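Local coordinates for B-129 (Sulfolobus virus 1, PDB 2WBT), which binds two zinc ions through a pair of C2H2-type fingers, is essential for virus function and probably acts by binding DNA, at residues Lys30-His33 with Gln39-Leu42; Leu67-Ile72 with Leu81-Ser86; Phe75-Cys80 with Lys91-Tyr96; Pro104-Glu109 with Leu117-Lys122. All blocks are in the same frame, centred on the assembly; numbering follows the deposited sequence.

From the N terminus, contact 1 comes first, closing the short turn between helix 26-32 and helix 37-52, its centre about 27 Å from that of contact 2. The chain then runs through helix 60-72, and contacts 2 and 3 cross, their segments alternating along the sequence. Contact 2 returns the second strand of a small antiparallel hairpin to that helix, while contact 3 ties the first strand and its knuckle to helix 87-96 through zinc. The hairpin itself links the two, Phe84 N lying 2.8 Å from Phe75 O. Contact 4 follows in series, closing the second finger on helix 113-122; Leu117 and Pro104 pack against contact 3, joining both fingers.

Contact 1 (Lys30-His33 with Gln39-Leu42); sequences KRYH and QKRL
Lys40 reaches across the turn between two helices and meets Tyr32 and His33, the last residues of segment 30-33. At the start of segment 39-42, Gln39 sets out toward the earlier segment without touching it, and its OE1 accepts a hydrogen bond from Thr36 N. One residue on, Lys40 makes every contact of the pair. Its CG lies anti to the carbonyl carbon (chi1 -69°), and beyond it the chain runs out extended, passing slantwise by the phenol of Tyr32. The CG methylene comes 3.9 Å from Tyr32 OH and stands about equally near the ring carbon CZ. Farther out, Lys40 CE lies 3.2 Å from the backbone oxygen of Tyr32, whereas the ammonium overshoots it: NZ stays 4.1 Å from Tyr32 O, with no hydrogen bond formed. That nitrogen ends 3.9 Å from His33 CA, near the imidazole but not bonded to it. The imidazole is held from its own side, ND1 bonding to Leu29 O while Tyr32 CD1 rests over one of its faces, 3.5 Å above the plane and offset toward the rim. The contact is thus a light one between two consecutive helices joined by a short turn, in which one lysine of helix 37-52 spans the corner to the C-terminal end of helix 26-32, while the second subunit lies alongside, its Ile20 packing on Tyr32 and its Asp58 on Leu42.

Contact 2 (Leu67-Ile72 with Leu81-Ser86); sequences LASKAI and LMPFSS
Ser69, on helix 60-72, gives the contact its one polar link, a hydrogen bond from OG to the backbone oxygen of Leu81. The modelled separation of 2.4 Å between Ser69 OG and Leu81 O is improbably short, so the exact length is doubtful. With OG anti to the carbonyl carbon (chi1 -59°), the hydroxyl leans over its own helix and also meets Arg65 O. Leu81 itself has a left-handed backbone conformation (phi 62°) in the turn just after Cys80 of the first zinc finger, and its side chain packs on Tyr62, Arg65 and Leu66 of the same helix. The apolar part lies one helical turn farther on. There the CG2 branch of Ile72 meets the pyrrolidine ring obliquely, 3.7 Å from Pro83 CG, and Ile72 CB stands 3.9 Å from the same ring atom. Pro83 CB also rests beside the helix backbone, 4.0 Å from Ser69 O. If both contacts of Ser69 OG are real, its single proton is probably shared between Leu81 O and Arg65 O; separately, the Ile72-Pro83 pair adds an apolar contact between helix 60-72 and the hairpin.

Contact 3 (Phe75-Cys80 with Lys91-Tyr96); sequences FVCPLC and KQHIRY. With ZN (zinc ion), chain C.
The first C2H2-type zinc finger of the protein closes here, its hairpin knuckle and its helix held together by a zinc ion in the classic beta-beta-alpha manner. Segment 75-80 brings the CxxC pair, with Cys77 SG 2.3 Å and Cys80 SG 2.2 Å from the zinc, and helix 87-96 brings His93 NE2 at 2.3 Å. The fourth ligand is Glu98 rather than a second histidine, an unusual variation on the family pattern. The two thiolates reach the metal by different torsions: Cys77 SG swings anti to the backbone N (chi1 -176°), whereas Cys80 SG sits between N and the carbonyl carbon (chi1 68°). Around the imidazole they also stand differently. Cys77 SG lies at the ring edge in its plane, 4.5 Å from the His93 centroid, while Cys80 SG approaches obliquely. Phe84, on the hairpin's second strand, meets the His93 ring with planes at about 35° and so lends the ligand a second-shell neighbour. Leu79 and Ile94 turn to Leu117 of helix 113-122, where the other finger begins to pack. Beyond the metal the direct contact is slight, Ile94 CG1 resting 4.0 Å from Cys77 SG.

Contact 4 (Pro104-Glu109 with Leu117-Lys122); sequences PVCKKE and LDHVCK. With ZN (zinc ion), chain D.
Cys106 and His119 meet at the zinc ion of the second C2H2-type finger, and the tight part of the contact is this metal link between the knuckle and helix 113-122. Cys106 SG is bound to the metal at 2.1 Å and His119 NE2 at 2.0 Å, with Cys103 and His124 completing a Cys2His2 site. The thiolate stands at the edge of the imidazole, 4.0 Å from the His119 centroid, and takes a weak hydrogen bond from Lys108 N just past the knuckle. His119 CG lies anti to the backbone N (chi1 161°), which carries the ring out from the helix to the metal; Phe110 and the fellow ligand His124 both meet that ring. On the buried side the Pro104 ring lies aslant to Val120, CD 4.2 Å from Val120 CG2, a light apolar contact. Within the helical segment, Cys121 forms a disulfide with Cys127, which fastens the chain's tail to this helix. The outer side is looser and solvent-facing. There the extended chain of Lys108, one of two conformers modelled, runs obliquely past the imidazole with CD 4.0 Å from His119 CE1. A water would bridge the two residues, but its bond from Lys108 NZ depends on the conformer and is less certain; the other is donated by the ring nitrogen that does not bind the metal, His119 ND1, 2.9 Å from the water oxygen.

Contact 1 (Lys30-His33 with Gln39-Leu42)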
loop_
_atom_site.group_PDB
_atom_site.type_symbol
_atom_site.label_atom_id
_atom_site.label_comp_id
_atom_site.label_asym_id
_atom_site.label_seq_id
_atom_site.Cartn_x
_atom_site.Cartn_y
_atom_site.Cartn_z
ATOM N N LYS A 30 23.384 1.917 7.881
ATOM C CA LYS A 30 24.274 1.384 6.849
ATOM C C LYS A 30 23.486 0.591 5.808
ATOM O O LYS A 30 23.776 0.664 4.614
ATOM C CB LYS A 30 25.346 0.492 7.479
ATOM C CG LYS A 30 26.291 1.233 8.418
ATOM C CD LYS A 30 27.231 0.283 9.146
ATOM C CE LYS A 30 28.366 -0.193 8.251
ATOM N NZ LYS A 30 29.228 -1.198 8.932
ATOM N N ARG A 31 22.493 -0.160 6.277
ATOM C CA ARG A 31 21.612 -0.939 5.404
ATOM C C ARG A 31 20.731 -0.047 4.520
ATOM O O ARG A 31 20.293 -0.477 3.452
ATOM C CB ARG A 31 20.737 -1.886 6.235
ATOM C CG ARG A 31 20.074 -3.002 5.436
ATOM C CD ARG A 31 19.190 -3.893 6.306
ATOM N NE ARG A 31 19.948 -4.652 7.304
ATOM C CZ ARG A 31 19.510 -5.746 7.930
ATOM N NH1 ARG A 31 18.307 -6.252 7.669
ATOM N NH2 ARG A 31 20.290 -6.349 8.820
ATOM N N TYR A 32 20.476 1.185 4.963
ATOM C CA TYR A 32 19.731 2.153 4.153
ATOM C C TYR A 32 20.587 2.696 3.008
ATOM O O TYR A 32 20.125 2.778 1.869
ATOM C CB TYR A 32 19.207 3.314 5.001
ATOM C CG TYR A 32 18.536 4.384 4.165
ATOM C CD1 TYR A 32 19.261 5.468 3.675
ATOM C CD2 TYR A 32 17.187 4.297 3.837
ATOM C CE1 TYR A 32 18.659 6.443 2.894
ATOM C CE2 TYR A 32 16.572 5.269 3.057
ATOM C CZ TYR A 32 17.314 6.339 2.589
ATOM O OH TYR A 32 16.712 7.306 1.818
ATOM N N HIS A 33 21.827 3.072 3.316
ATOM C CA HIS A 33 22.779 3.517 2.288
ATOM C C HIS A 33 23.430 2.330 1.555
ATOM O O HIS A 33 24.455 2.485 0.888
ATOM C CB HIS A 33 23.841 4.444 2.894
ATOM C CG HIS A 33 23.301 5.769 3.335
ATOM N ND1 HIS A 33 22.721 5.962 4.571
ATOM C CD2 HIS A 33 23.247 6.968 2.706
ATOM C CE1 HIS A 33 22.336 7.220 4.684
ATOM N NE2 HIS A 33 22.644 7.852 3.565
ATOM N N GLN A 39 15.387 1.976 -4.841
ATOM C CA GLN A 39 14.737 1.583 -3.583
ATOM C C GLN A 39 14.499 2.791 -2.678
ATOM O O GLN A 39 13.424 2.935 -2.096
ATOM C CB GLN A 39 15.576 0.538 -2.845
ATOM C CG GLN A 39 15.522 -0.851 -3.469
ATOM C CD GLN A 39 16.581 -1.793 -2.919
ATOM O OE1 GLN A 39 17.713 -1.391 -2.654
ATOM N NE2 GLN A 39 16.215 -3.060 -2.754
ATOM N N LYS A 40 15.511 3.647 -2.562
ATOM C CA LYS A 40 15.400 4.900 -1.809
ATOM C C LYS A 40 14.289 5.795 -2.360
ATOM O O LYS A 40 13.597 6.473 -1.597
ATOM C CB LYS A 40 16.731 5.658 -1.827
ATOM C CG LYS A 40 17.839 4.979 -1.037
ATOM C CD LYS A 40 19.203 5.568 -1.360
ATOM C CE LYS A 40 20.306 4.876 -0.576
ATOM N NZ LYS A 40 21.661 5.321 -1.005
ATOM N N ARG A 41 14.128 5.791 -3.682
ATOM C CA ARG A 41 13.070 6.560 -4.342
ATOM C C ARG A 41 11.683 6.066 -3.923
ATOM O O ARG A 41 10.796 6.866 -3.624
ATOM C CB ARG A 41 13.206 6.481 -5.866
ATOM C CG ARG A 41 12.362 7.520 -6.595
ATOM C CD ARG A 41 12.285 7.288 -8.102
ATOM N NE ARG A 41 11.613 6.040 -8.472
ATOM C CZ ARG A 41 10.308 5.796 -8.341
ATOM N NH1 ARG A 41 9.486 6.704 -7.820
ATOM N NH2 ARG A 41 9.814 4.622 -8.724
ATOM N N LEU A 42 11.507 4.745 -3.915
ATOM C CA LEU A 42 10.250 4.120 -3.486
ATOM C C LEU A 42 9.908 4.432 -2.028
ATOM O O LEU A 42 8.744 4.663 -1.699
ATOM C CB LEU A 42 10.307 2.600 -3.677
ATOM C CG LEU A 42 10.325 2.088 -5.121
ATOM C CD1 LEU A 42 10.716 0.617 -5.163
ATOM C CD2 LEU A 42 8.978 2.307 -5.791
#

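Contact 2 (Leu67-Ile72 with Leu81-Ser86)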
loop_
_atom_site.group_PDB
_atom_site.type_symbol
_atom_site.label_atom_id
_atom_site.label_comp_id
_atom_site.label_asym_id
_atom_site.label_seq_id
_atom_site.Cartn_x
_atom_site.Cartn_y
_atom_site.Cartn_z
ATOM N N LEU A 67 0.368 -8.465 3.025
ATOM C CA LEU A 67 1.583 -8.810 2.280
ATOM C C LEU A 67 2.305 -10.015 2.882
ATOM O O LEU A 67 2.803 -10.874 2.151
ATOM C CB LEU A 67 2.535 -7.611 2.223
ATOM C CG LEU A 67 2.008 -6.365 1.505
ATOM C CD1 LEU A 67 2.961 -5.193 1.691
ATOM C CD2 LEU A 67 1.774 -6.642 0.037
ATOM N N ALA A 68 2.364 -10.066 4.210
ATOM C CA ALA A 68 2.958 -11.199 4.925
ATOM C C ALA A 68 2.216 -12.506 4.633
ATOM O O ALA A 68 2.839 -13.553 4.451
ATOM C CB ALA A 68 2.977 -10.929 6.423
ATOM N N SER A 69 0.887 -12.433 4.593
ATOM C CA SER A 69 0.049 -13.592 4.275
ATOM C C SER A 69 0.182 -13.997 2.811
ATOM O O SER A 69 0.287 -15.183 2.494
ATOM C CB SER A 69 -1.417 -13.291 4.588
ATOM O OG SER A 69 -1.579 -12.970 5.959
ATOM N N LYS A 70 0.168 -13.002 1.927
ATOM C CA LYS A 70 0.324 -13.238 0.487
ATOM C C LYS A 70 1.651 -13.914 0.120
ATOM O O LYS A 70 1.742 -14.602 -0.898
ATOM C CB LYS A 70 0.157 -11.935 -0.305
ATOM C CG LYS A 70 -1.235 -11.758 -0.876
ATOM C CD LYS A 70 -1.455 -12.697 -2.057
ATOM C CE LYS A 70 -2.882 -12.649 -2.540
ATOM N NZ LYS A 70 -3.218 -11.277 -3.005
ATOM N N ALA A 71 2.671 -13.706 0.949
ATOM C CA ALA A 71 3.965 -14.375 0.785
ATOM C C ALA A 71 3.877 -15.862 1.140
ATOM O O ALA A 71 4.519 -16.697 0.500
ATOM C CB ALA A 71 5.023 -13.692 1.640
ATOM N N ILE A 72 3.089 -16.181 2.165
ATOM C CA ILE A 72 2.853 -17.570 2.565
ATOM C C ILE A 72 2.004 -18.298 1.522
ATOM O O ILE A 72 2.256 -19.464 1.213
ATOM C CB ILE A 72 2.153 -17.658 3.942
ATOM C CG1 ILE A 72 3.087 -17.160 5.047
ATOM C CG2 ILE A 72 1.730 -19.090 4.247
ATOM C CD1 ILE A 72 2.406 -16.995 6.390
ATOM N N LEU A 81 -7.240 -12.228 6.638
ATOM C CA LEU A 81 -5.837 -12.199 6.187
ATOM C C LEU A 81 -5.061 -13.477 6.493
ATOM O O LEU A 81 -3.849 -13.426 6.712
ATOM C CB LEU A 81 -5.092 -10.997 6.791
ATOM C CG LEU A 81 -5.576 -9.616 6.356
ATOM C CD1 LEU A 81 -4.852 -8.536 7.146
ATOM C CD2 LEU A 81 -5.376 -9.413 4.860
ATOM N N MET A 82 -5.762 -14.614 6.525
ATOM C CA MET A 82 -5.133 -15.913 6.787
ATOM C C MET A 82 -4.968 -16.702 5.484
ATOM O O MET A 82 -5.921 -16.828 4.711
ATOM C CB MET A 82 -5.944 -16.730 7.798
ATOM C CG MET A 82 -6.033 -16.124 9.204
ATOM S SD MET A 82 -4.461 -15.831 10.047
ATOM C CE MET A 82 -4.166 -14.109 9.670
ATOM N N PRO A 83 -3.755 -17.234 5.238
ATOM C CA PRO A 83 -3.461 -17.990 4.028
ATOM C C PRO A 83 -4.072 -19.382 4.049
ATOM O O PRO A 83 -4.190 -19.991 5.112
ATOM C CB PRO A 83 -1.927 -18.082 4.016
ATOM C CG PRO A 83 -1.455 -17.594 5.317
ATOM C CD PRO A 83 -2.585 -17.134 6.131
ATOM N N PHE A 84 -4.452 -19.868 2.872
ATOM C CA PHE A 84 -4.993 -21.213 2.726
ATOM C C PHE A 84 -4.254 -21.976 1.638
ATOM O O PHE A 84 -3.651 -21.380 0.744
ATOM C CB PHE A 84 -6.490 -21.156 2.441
ATOM C CG PHE A 84 -7.303 -20.793 3.641
ATOM C CD1 PHE A 84 -7.777 -21.779 4.495
ATOM C CD2 PHE A 84 -7.568 -19.465 3.939
ATOM C CE1 PHE A 84 -8.517 -21.449 5.614
ATOM C CE2 PHE A 84 -8.309 -19.127 5.056
ATOM C CZ PHE A 84 -8.783 -20.122 5.894
ATOM N N SER A 85 -4.307 -23.300 1.732
ATOM C CA SER A 85 -3.521 -24.179 0.865
ATOM C C SER A 85 -3.909 -24.054 -0.607
ATOM O O SER A 85 -3.055 -24.140 -1.492
ATOM C CB SER A 85 -3.675 -25.636 1.314
ATOM O OG SER A 85 -4.995 -26.106 1.092
ATOM N N SER A 86 -5.200 -23.852 -0.854
ATOM C CA SER A 86 -5.737 -23.767 -2.209
ATOM C C SER A 86 -6.927 -22.815 -2.260
ATOM O O SER A 86 -7.382 -22.316 -1.229
ATOM C CB SER A 86 -6.158 -25.156 -2.695
ATOM O OG SER A 86 -7.070 -25.758 -1.790
#

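Contact 3 (Phe75-Cys80 with Lys91-Tyr96)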
loop_
_atom_site.group_PDB
_atom_site.type_symbol
_atom_site.label_atom_id
_atom_site.label_comp_id
_atom_site.label_asym_id
_atom_site.label_seq_id
_atom_site.Cartn_x
_atom_site.Cartn_y
_atom_site.Cartn_z
ATOM N N PHE A 75 -3.555 -17.656 -1.865
ATOM C CA PHE A 75 -4.952 -17.743 -1.448
ATOM C C PHE A 75 -5.143 -17.223 -0.026
ATOM O O PHE A 75 -4.912 -17.939 0.949
ATOM C CB PHE A 75 -5.430 -19.189 -1.572
ATOM C CG PHE A 75 -5.126 -19.801 -2.909
ATOM C CD1 PHE A 75 -4.111 -20.740 -3.048
ATOM C CD2 PHE A 75 -5.835 -19.412 -4.037
ATOM C CE1 PHE A 75 -3.823 -21.297 -4.289
ATOM C CE2 PHE A 75 -5.551 -19.961 -5.279
ATOM C CZ PHE A 75 -4.545 -20.906 -5.405
ATOM N N VAL A 76 -5.569 -15.966 0.069
ATOM C CA VAL A 76 -5.744 -15.282 1.347
ATOM C C VAL A 76 -7.152 -14.705 1.447
ATOM O O VAL A 76 -7.743 -14.294 0.447
ATOM C CB VAL A 76 -4.724 -14.133 1.513
ATOM C CG1 VAL A 76 -4.802 -13.539 2.913
ATOM C CG2 VAL A 76 -3.313 -14.627 1.225
ATOM N N CYS A 77 -7.674 -14.679 2.665
ATOM C CA CYS A 77 -8.990 -14.115 2.945
ATOM C C CYS A 77 -8.858 -12.629 3.294
ATOM O O CYS A 77 -8.101 -12.271 4.198
ATOM C CB CYS A 77 -9.649 -14.860 4.104
ATOM S SG CYS A 77 -11.323 -14.332 4.470
ATOM N N PRO A 78 -9.606 -11.757 2.597
ATOM C CA PRO A 78 -9.489 -10.321 2.856
ATOM C C PRO A 78 -9.928 -9.915 4.262
ATOM O O PRO A 78 -9.361 -8.984 4.831
ATOM C CB PRO A 78 -10.418 -9.697 1.804
ATOM C CG PRO A 78 -10.626 -10.759 0.784
ATOM C CD PRO A 78 -10.597 -12.033 1.544
ATOM N N LEU A 79 -10.919 -10.612 4.811
ATOM C CA LEU A 79 -11.461 -10.269 6.125
ATOM C C LEU A 79 -10.558 -10.695 7.287
ATOM O O LEU A 79 -10.404 -9.934 8.244
ATOM C CB LEU A 79 -12.867 -10.851 6.300
ATOM C CG LEU A 79 -13.903 -10.479 5.233
ATOM C CD1 LEU A 79 -15.247 -11.112 5.562
ATOM C CD2 LEU A 79 -14.043 -8.968 5.093
ATOM N N CYS A 80 -9.965 -11.887 7.221
ATOM C CA CYS A 80 -9.053 -12.321 8.294
ATOM C C CYS A 80 -7.566 -12.349 7.923
ATOM O O CYS A 80 -6.718 -12.438 8.815
ATOM C CB CYS A 80 -9.483 -13.667 8.887
ATOM S SG CYS A 80 -9.299 -15.129 7.739
ATOM N N LYS A 91 -12.319 -20.786 -0.195
ATOM C CA LYS A 91 -13.750 -20.480 -0.310
ATOM C C LYS A 91 -14.638 -21.426 0.498
ATOM O O LYS A 91 -15.825 -21.151 0.673
ATOM C CB LYS A 91 -14.205 -20.395 -1.771
ATOM C CG LYS A 91 -14.183 -21.689 -2.561
ATOM C CD LYS A 91 -14.483 -21.412 -4.029
ATOM C CE LYS A 91 -13.294 -20.782 -4.748
ATOM N NZ LYS A 91 -13.652 -20.323 -6.119
ATOM N N GLN A 92 -14.079 -22.534 0.983
ATOM C CA GLN A 92 -14.754 -23.312 2.025
ATOM C C GLN A 92 -14.781 -22.485 3.308
ATOM O O GLN A 92 -15.770 -22.481 4.039
ATOM C CB GLN A 92 -14.055 -24.649 2.287
ATOM C CG GLN A 92 -14.626 -25.398 3.493
ATOM C CD GLN A 92 -14.067 -26.793 3.639
ATOM O OE1 GLN A 92 -13.333 -27.083 4.589
ATOM N NE2 GLN A 92 -14.410 -27.674 2.699
ATOM N N HIS A 93 -13.679 -21.787 3.564
ATOM C CA HIS A 93 -13.557 -20.914 4.737
ATOM C C HIS A 93 -14.493 -19.722 4.638
ATOM O O HIS A 93 -15.174 -19.381 5.603
ATOM C CB HIS A 93 -12.117 -20.416 4.904
ATOM C CG HIS A 93 -11.981 -19.197 5.776
ATOM N ND1 HIS A 93 -11.959 -19.260 7.153
ATOM C CD2 HIS A 93 -11.826 -17.888 5.460
ATOM C CE1 HIS A 93 -11.809 -18.043 7.648
ATOM N NE2 HIS A 93 -11.725 -17.192 6.641
ATOM N N ILE A 94 -14.505 -19.082 3.473
ATOM C CA ILE A 94 -15.351 -17.910 3.253
ATOM C C ILE A 94 -16.831 -18.280 3.314
ATOM O O ILE A 94 -17.629 -17.561 3.917
ATOM C CB ILE A 94 -15.034 -17.225 1.906
ATOM C CG1 ILE A 94 -13.741 -16.415 2.022
ATOM C CG2 ILE A 94 -16.170 -16.303 1.481
ATOM C CD1 ILE A 94 -13.248 -15.860 0.703
ATOM N N ARG A 95 -17.186 -19.403 2.698
ATOM C CA ARG A 95 -18.577 -19.851 2.670
ATOM C C ARG A 95 -19.094 -20.284 4.044
ATOM O O ARG A 95 -20.213 -19.931 4.420
ATOM C CB ARG A 95 -18.762 -20.992 1.667
ATOM C CG ARG A 95 -20.181 -21.527 1.623
ATOM C CD ARG A 95 -20.453 -22.322 0.370
ATOM N NE ARG A 95 -21.814 -22.850 0.364
ATOM C CZ ARG A 95 -22.346 -23.564 -0.626
ATOM N NH1 ARG A 95 -21.637 -23.851 -1.714
ATOM N NH2 ARG A 95 -23.599 -23.996 -0.527
ATOM N N TYR A 96 -18.286 -21.038 4.787
ATOM C CA TYR A 96 -18.749 -21.669 6.033
ATOM C C TYR A 96 -18.140 -21.128 7.333
ATOM O O TYR A 96 -18.765 -21.239 8.390
ATOM C CB TYR A 96 -18.522 -23.182 5.966
ATOM C CG TYR A 96 -19.311 -23.869 4.874
ATOM C CD1 TYR A 96 -20.649 -24.205 5.062
ATOM C CD2 TYR A 96 -18.721 -24.182 3.652
ATOM C CE1 TYR A 96 -21.379 -24.835 4.061
ATOM C CE2 TYR A 96 -19.441 -24.812 2.646
ATOM C CZ TYR A 96 -20.770 -25.135 2.856
ATOM O OH TYR A 96 -21.488 -25.760 1.862
HETATM ZN ZN ZN C . -11.302 -14.917 6.738
#

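Contact 4 (Pro104-Glu109 with Leu117-Lys122)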
loop_
_atom_site.group_PDB
_atom_site.type_symbol
_atom_site.label_atom_id
_atom_site.label_comp_id
_atom_site.label_asym_id
_atom_site.label_seq_id
_atom_site.Cartn_x
_atom_site.Cartn_y
_atom_site.Cartn_z
ATOM N N PRO A 104 -11.748 -5.033 7.888
ATOM C CA PRO A 104 -10.463 -4.936 8.593
ATOM C C PRO A 104 -9.706 -3.641 8.292
ATOM O O PRO A 104 -8.767 -3.292 9.010
ATOM C CB PRO A 104 -9.677 -6.140 8.053
ATOM C CG PRO A 104 -10.293 -6.435 6.745
ATOM C CD PRO A 104 -11.745 -6.168 6.945
ATOM N N VAL A 105 -10.128 -2.945 7.240
ATOM C CA VAL A 105 -9.463 -1.739 6.763
ATOM C C VAL A 105 -10.089 -0.466 7.343
ATOM O O VAL A 105 -9.415 0.301 8.030
ATOM C CB VAL A 105 -9.503 -1.666 5.219
ATOM C CG1 VAL A 105 -8.631 -0.526 4.716
ATOM C CG2 VAL A 105 -9.053 -2.989 4.608
ATOM N N CYS A 106 -11.373 -0.255 7.067
ATOM C CA CYS A 106 -12.066 0.999 7.427
ATOM C C CYS A 106 -12.956 0.916 8.669
ATOM O O CYS A 106 -13.378 1.948 9.188
ATOM C CB CYS A 106 -12.891 1.512 6.249
ATOM S SG CYS A 106 -14.471 0.679 6.031
ATOM N N LYS A 107 -13.258 -0.297 9.124
ATOM C CA LYS A 107 -14.008 -0.508 10.372
ATOM C C LYS A 107 -15.505 -0.213 10.270
ATOM O O LYS A 107 -16.168 0.034 11.282
ATOM C CB LYS A 107 -13.394 0.305 11.519
ATOM C CG LYS A 107 -11.954 -0.048 11.787
ATOM C CD LYS A 107 -11.861 -1.374 12.515
ATOM C CE LYS A 107 -10.529 -2.050 12.282
ATOM N NZ LYS A 107 -10.193 -3.001 13.378
ATOM N N LYS A 108 -16.019 -0.270 9.047
ATOM C CA LYS A 108 -17.436 -0.089 8.775
ATOM C C LYS A 108 -18.155 -1.424 8.970
ATOM O O LYS A 108 -17.591 -2.477 8.666
ATOM C CB LYS A 108 -17.612 0.404 7.345
ATOM C CG LYS A 108 -19.020 0.782 6.983
ATOM C CD LYS A 108 -19.136 1.047 5.504
ATOM C CE LYS A 108 -20.537 0.841 5.064
ATOM N NZ LYS A 108 -20.722 1.232 3.632
ATOM N N GLU A 109 -19.392 -1.382 9.464
ATOM C CA GLU A 109 -20.111 -2.613 9.834
ATOM C C GLU A 109 -21.260 -2.965 8.885
ATOM O O GLU A 109 -21.786 -2.100 8.183
ATOM C CB GLU A 109 -20.616 -2.508 11.278
ATOM C CG GLU A 109 -20.523 -3.827 12.043
ATOM C CD GLU A 109 -21.048 -3.744 13.464
ATOM O OE1 GLU A 109 -21.239 -2.621 13.975
ATOM O OE2 GLU A 109 -21.264 -4.812 14.075
ATOM N N LEU A 117 -17.547 -8.470 2.475
ATOM C CA LEU A 117 -16.680 -8.875 1.358
ATOM C C LEU A 117 -16.782 -7.920 0.173
ATOM O O LEU A 117 -15.768 -7.415 -0.311
ATOM C CB LEU A 117 -17.011 -10.297 0.880
ATOM C CG LEU A 117 -16.405 -11.481 1.639
ATOM C CD1 LEU A 117 -16.734 -12.785 0.927
ATOM C CD2 LEU A 117 -14.897 -11.334 1.814
ATOM N N ASP A 118 -18.009 -7.691 -0.295
ATOM C CA ASP A 118 -18.256 -6.790 -1.429
ATOM C C ASP A 118 -17.679 -5.409 -1.156
ATOM O O ASP A 118 -17.138 -4.767 -2.058
ATOM C CB ASP A 118 -19.755 -6.651 -1.718
ATOM C CG ASP A 118 -20.427 -7.978 -2.030
ATOM O OD1 ASP A 118 -19.722 -8.950 -2.377
ATOM O OD2 ASP A 118 -21.670 -8.047 -1.929
ATOM N N HIS A 119 -17.801 -4.957 0.090
ATOM C CA HIS A 119 -17.267 -3.654 0.494
ATOM C C HIS A 119 -15.744 -3.591 0.384
ATOM O O HIS A 119 -15.203 -2.635 -0.178
ATOM C CB HIS A 119 -17.709 -3.303 1.921
ATOM C CG HIS A 119 -16.875 -2.238 2.567
ATOM N ND1 HIS A 119 -17.101 -0.880 2.391
ATOM C CD2 HIS A 119 -15.822 -2.343 3.416
ATOM C CE1 HIS A 119 -16.213 -0.198 3.093
ATOM N NE2 HIS A 119 -15.424 -1.062 3.725
ATOM N N VAL A 120 -15.059 -4.603 0.910
ATOM C CA VAL A 120 -13.592 -4.633 0.880
ATOM C C VAL A 120 -13.053 -4.729 -0.555
ATOM O O VAL A 120 -11.924 -4.322 -0.830
ATOM C CB VAL A 120 -13.028 -5.784 1.746
ATOM C CG1 VAL A 120 -11.507 -5.841 1.656
ATOM C CG2 VAL A 120 -13.464 -5.619 3.193
ATOM N N CYS A 121 -13.868 -5.260 -1.462
ATOM C CA CYS A 121 -13.522 -5.304 -2.883
ATOM C C CYS A 121 -13.877 -4.000 -3.601
ATOM O O CYS A 121 -13.086 -3.490 -4.390
ATOM C CB CYS A 121 -14.238 -6.469 -3.569
ATOM S SG CYS A 121 -13.901 -6.615 -5.349
ATOM N N LYS A 122 -15.069 -3.474 -3.340
ATOM C CA LYS A 122 -15.548 -2.274 -4.037
ATOM C C LYS A 122 -14.841 -0.992 -3.619
ATOM O O LYS A 122 -14.531 -0.159 -4.469
ATOM C CB LYS A 122 -17.048 -2.086 -3.831
ATOM C CG LYS A 122 -17.912 -2.933 -4.749
ATOM C CD LYS A 122 -19.408 -2.677 -4.545
ATOM C CE LYS A 122 -19.776 -2.315 -3.102
ATOM N NZ LYS A 122 -21.228 -2.537 -2.827
HETATM ZN ZN ZN D . -13.678 -0.832 4.753
HETATM O O HOH W 1 -19.721 -0.210 1.432
#